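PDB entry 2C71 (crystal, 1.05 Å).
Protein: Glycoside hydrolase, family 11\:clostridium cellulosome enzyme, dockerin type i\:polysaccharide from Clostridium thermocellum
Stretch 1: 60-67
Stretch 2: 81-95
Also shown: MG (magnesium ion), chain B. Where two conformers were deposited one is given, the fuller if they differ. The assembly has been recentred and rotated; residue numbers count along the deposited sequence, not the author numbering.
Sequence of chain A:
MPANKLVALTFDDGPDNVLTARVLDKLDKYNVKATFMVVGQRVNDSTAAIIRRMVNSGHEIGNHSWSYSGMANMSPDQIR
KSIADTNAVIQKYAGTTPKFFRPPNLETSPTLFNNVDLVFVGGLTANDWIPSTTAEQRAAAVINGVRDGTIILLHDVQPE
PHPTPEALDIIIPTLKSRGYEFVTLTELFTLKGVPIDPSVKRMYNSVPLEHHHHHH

Stretch 1 60-67: EIGNHSWS
Stretch 2 81-95: KSIADTNAVIQKYAG

A short strand and the loop that follows it pack nearly antiparallel along one helix, apolar at Ile 61 in the strand and polar where the strand gives way to the loop. The axes of strand 60-63 and helix 81-94 approach to 9.1 Å, with 158° between their N-to-C directions; the two stretches together, loop included, bury 537 Å² summed over both sides. The CA of Ile 61 lies 8.0 Å from the CA of Ile 90; the loop then closes in, until the CA of Trp 66 is 4.8 Å from the CA of Ser 82.

Strand alternation sets the rule: Ile 61 and Asn 63 point toward the helix, and Gly 62 between them has no side chain to place. Ile 61 (chi1 m, chi2 t) sets its CG2 3.9 Å from CG2 of Ile 90 (m, t) and its CD1 3.7 Å from CB of Ala 94, on the last helical turn before Gly 95 leaves the helix with phi 76°.

Asn 63 (chi1 t, chi2 -45°) is the polar hub. Its ND2 donates to OD1 of Asn 87 at 2.8 Å and to the backbone O of Ile 83 at 3.1 Å, a carbonyl that also accepts from N of Asn 87 within the helix. Its OD1 turns back to accept from N of Ser 65 at 2.8 Å, so one amide both grips the helix and shapes the loop.

His 64 points away, its NE2 2.2 Å from the magnesium. Ser 65 takes positive phi (79°), and N of Trp 66 then donates almost straight, at 173°, to OG of Ser 82 (chi1 t) at 2.9 Å. OG1 of Thr 86 (m) instead donates to O of Ser 82 at 2.8 Å, and lies at the ring edge of Trp 66, 3.6 Å from CE3. The indole (t, -105°) slants across the helix toward its C-terminal end, its CZ3 4.2 Å from CG2 of Val 89.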

# COMPACT_ATOMS: atom_id res chain seq x y z
N GLU A 60 1.29 1.08 -8.64
CA GLU A 60 2.55 0.49 -8.18
C GLU A 60 2.25 -0.68 -7.24
O GLU A 60 1.23 -0.66 -6.52
CB GLU A 60 3.38 1.56 -7.52
CG GLU A 60 4.71 1.09 -6.98
CD GLU A 60 5.64 2.18 -6.54
OE1 GLU A 60 5.20 3.34 -6.42
OE2 GLU A 60 6.83 1.87 -6.31
N ILE A 61 3.15 -1.66 -7.20
CA ILE A 61 3.04 -2.78 -6.28
C ILE A 61 4.25 -2.76 -5.35
O ILE A 61 5.41 -2.69 -5.80
CB ILE A 61 2.98 -4.13 -7.06
CG1 ILE A 61 1.77 -4.14 -8.01
CG2 ILE A 61 2.95 -5.29 -6.07
CD1 ILE A 61 1.71 -5.39 -8.88
N GLY A 62 3.97 -2.83 -4.05
CA GLY A 62 4.98 -3.01 -3.04
C GLY A 62 4.79 -4.32 -2.28
O GLY A 62 3.92 -5.12 -2.56
N ASN A 63 5.69 -4.54 -1.30
CA ASN A 63 5.82 -5.82 -0.62
C ASN A 63 5.24 -5.71 0.80
O ASN A 63 5.70 -4.84 1.57
CB ASN A 63 7.31 -6.17 -0.60
CG ASN A 63 7.65 -7.55 -0.14
OD1 ASN A 63 7.13 -8.05 0.87
ND2 ASN A 63 8.60 -8.20 -0.83
N HIS A 64 4.25 -6.56 1.15
CA HIS A 64 3.71 -6.60 2.52
C HIS A 64 4.03 -7.98 3.14
O HIS A 64 3.27 -8.46 4.02
CB HIS A 64 2.19 -6.35 2.47
CG HIS A 64 1.53 -6.00 3.78
ND1 HIS A 64 2.13 -5.23 4.76
CD2 HIS A 64 0.27 -6.25 4.22
CE1 HIS A 64 1.28 -5.08 5.77
NE2 HIS A 64 0.14 -5.68 5.46
N SER A 65 5.14 -8.60 2.70
CA SER A 65 5.60 -9.89 3.21
C SER A 65 4.84 -11.08 2.63
O SER A 65 3.82 -10.89 1.95
CB SER A 65 5.60 -9.97 4.75
OG SER A 65 4.43 -10.61 5.27
N TRP A 66 5.35 -12.29 2.92
CA TRP A 66 4.71 -13.50 2.41
C TRP A 66 3.35 -13.77 3.06
O TRP A 66 2.50 -14.42 2.44
CB TRP A 66 5.65 -14.71 2.61
CG TRP A 66 5.12 -15.96 2.01
CD1 TRP A 66 4.59 -17.02 2.68
CD2 TRP A 66 5.07 -16.29 0.63
NE1 TRP A 66 4.19 -18.00 1.78
CE2 TRP A 66 4.47 -17.56 0.52
CE3 TRP A 66 5.46 -15.63 -0.53
CZ2 TRP A 66 4.26 -18.18 -0.73
CZ3 TRP A 66 5.24 -16.23 -1.76
CH2 TRP A 66 4.65 -17.49 -1.85
N SER A 67 3.18 -13.33 4.31
CA SER A 67 1.99 -13.71 5.07
C SER A 67 1.55 -12.54 5.96
O SER A 67 1.78 -11.36 5.63
CB SER A 67 2.23 -15.01 5.82
OG SER A 67 1.02 -15.55 6.37
N LYS A 81 13.56 -14.84 3.49
CA LYS A 81 12.70 -15.75 2.74
C LYS A 81 11.37 -15.11 2.44
O LYS A 81 10.84 -15.19 1.33
CB LYS A 81 12.53 -17.07 3.48
CG LYS A 81 11.60 -18.02 2.79
CD LYS A 81 11.52 -19.36 3.47
CE LYS A 81 10.53 -20.27 2.78
NZ LYS A 81 10.75 -20.44 1.30
N SER A 82 10.76 -14.52 3.47
CA SER A 82 9.44 -13.91 3.30
C SER A 82 9.47 -12.82 2.23
O SER A 82 8.59 -12.73 1.36
CB SER A 82 8.99 -13.36 4.63
OG SER A 82 7.75 -12.73 4.56
N ILE A 83 10.47 -11.95 2.32
CA ILE A 83 10.57 -10.83 1.39
C ILE A 83 10.93 -11.30 -0.04
O ILE A 83 10.37 -10.77 -1.02
CB ILE A 83 11.51 -9.71 1.92
CG1 ILE A 83 10.73 -8.72 2.85
CG2 ILE A 83 12.20 -8.95 0.71
CD1 ILE A 83 10.00 -9.29 3.99
N ALA A 84 11.88 -12.24 -0.18
CA ALA A 84 12.33 -12.72 -1.50
C ALA A 84 11.25 -13.51 -2.20
O ALA A 84 11.04 -13.34 -3.41
CB ALA A 84 13.60 -13.56 -1.36
N ASP A 85 10.55 -14.35 -1.47
CA ASP A 85 9.52 -15.17 -2.09
C ASP A 85 8.37 -14.28 -2.61
O ASP A 85 7.80 -14.54 -3.66
CB ASP A 85 9.00 -16.23 -1.12
CG ASP A 85 9.96 -17.36 -0.84
OD1 ASP A 85 11.05 -17.39 -1.45
OD2 ASP A 85 9.62 -18.23 -0.00
N THR A 86 8.07 -13.22 -1.86
CA THR A 86 7.04 -12.24 -2.28
C THR A 86 7.48 -11.49 -3.55
O THR A 86 6.73 -11.35 -4.50
CB THR A 86 6.68 -11.34 -1.12
OG1 THR A 86 6.18 -12.14 -0.02
CG2 THR A 86 5.61 -10.33 -1.50
N ASN A 87 8.73 -11.01 -3.53
CA ASN A 87 9.23 -10.34 -4.72
C ASN A 87 9.16 -11.25 -5.95
O ASN A 87 8.87 -10.80 -7.06
CB ASN A 87 10.65 -9.86 -4.53
CG ASN A 87 10.80 -8.67 -3.61
OD1 ASN A 87 9.86 -7.92 -3.33
ND2 ASN A 87 12.04 -8.49 -3.11
N ALA A 88 9.49 -12.54 -5.76
CA ALA A 88 9.54 -13.43 -6.90
C ALA A 88 8.19 -13.62 -7.56
O ALA A 88 8.07 -13.65 -8.80
CB ALA A 88 10.13 -14.77 -6.52
N VAL A 89 7.12 -13.77 -6.76
CA VAL A 89 5.79 -13.95 -7.36
C VAL A 89 5.31 -12.66 -7.98
O VAL A 89 4.65 -12.69 -9.02
CB VAL A 89 4.78 -14.59 -6.39
CG1 VAL A 89 5.10 -16.03 -6.08
CG2 VAL A 89 4.59 -13.78 -5.12
N ILE A 90 5.64 -11.52 -7.37
CA ILE A 90 5.28 -10.25 -7.99
C ILE A 90 5.97 -10.10 -9.35
O ILE A 90 5.35 -9.74 -10.36
CB ILE A 90 5.61 -9.06 -7.08
CG1 ILE A 90 4.76 -9.10 -5.81
CG2 ILE A 90 5.44 -7.73 -7.85
CD1 ILE A 90 5.26 -8.22 -4.71
N GLN A 91 7.24 -10.39 -9.41
CA GLN A 91 7.98 -10.30 -10.69
C GLN A 91 7.35 -11.19 -11.75
O GLN A 91 7.21 -10.83 -12.92
CB GLN A 91 9.45 -10.63 -10.47
CG GLN A 91 10.28 -10.60 -11.73
CD GLN A 91 10.39 -9.28 -12.44
OE1 GLN A 91 10.67 -8.21 -11.85
NE2 GLN A 91 10.16 -9.34 -13.75
N LYS A 92 6.99 -12.40 -11.35
CA LYS A 92 6.47 -13.38 -12.28
C LYS A 92 5.22 -12.87 -13.00
O LYS A 92 5.07 -13.07 -14.23
CB LYS A 92 6.18 -14.69 -11.54
CG LYS A 92 5.67 -15.78 -12.46
CD LYS A 92 5.58 -17.06 -11.74
CE LYS A 92 4.91 -18.15 -12.55
NZ LYS A 92 4.81 -19.45 -11.75
N TYR A 93 4.32 -12.21 -12.27
CA TYR A 93 2.99 -11.91 -12.80
C TYR A 93 2.86 -10.45 -13.23
O TYR A 93 2.13 -10.12 -14.16
CB TYR A 93 1.92 -12.25 -11.77
CG TYR A 93 1.86 -13.72 -11.41
CD1 TYR A 93 1.66 -14.69 -12.39
CD2 TYR A 93 2.02 -14.14 -10.10
CE1 TYR A 93 1.61 -16.03 -12.07
CE2 TYR A 93 1.97 -15.48 -9.77
CZ TYR A 93 1.77 -16.42 -10.76
OH TYR A 93 1.72 -17.76 -10.43
N ALA A 94 3.58 -9.58 -12.54
CA ALA A 94 3.54 -8.14 -12.76
C ALA A 94 4.63 -7.63 -13.67
O ALA A 94 4.47 -6.60 -14.31
CB ALA A 94 3.61 -7.34 -11.44
N GLY A 95 5.75 -8.35 -13.71
CA GLY A 95 6.91 -7.91 -14.48
C GLY A 95 7.69 -6.80 -13.81
O GLY A 95 8.56 -6.18 -14.44
MG MG B . -1.60 -5.99 6.80
O HOH W 1 -2.23 -4.05 6.77
O HOH W 2 -0.89 -7.85 7.25
O HOH W 3 -3.24 -6.44 8.00
O HOH W 4 -0.49 -5.24 8.53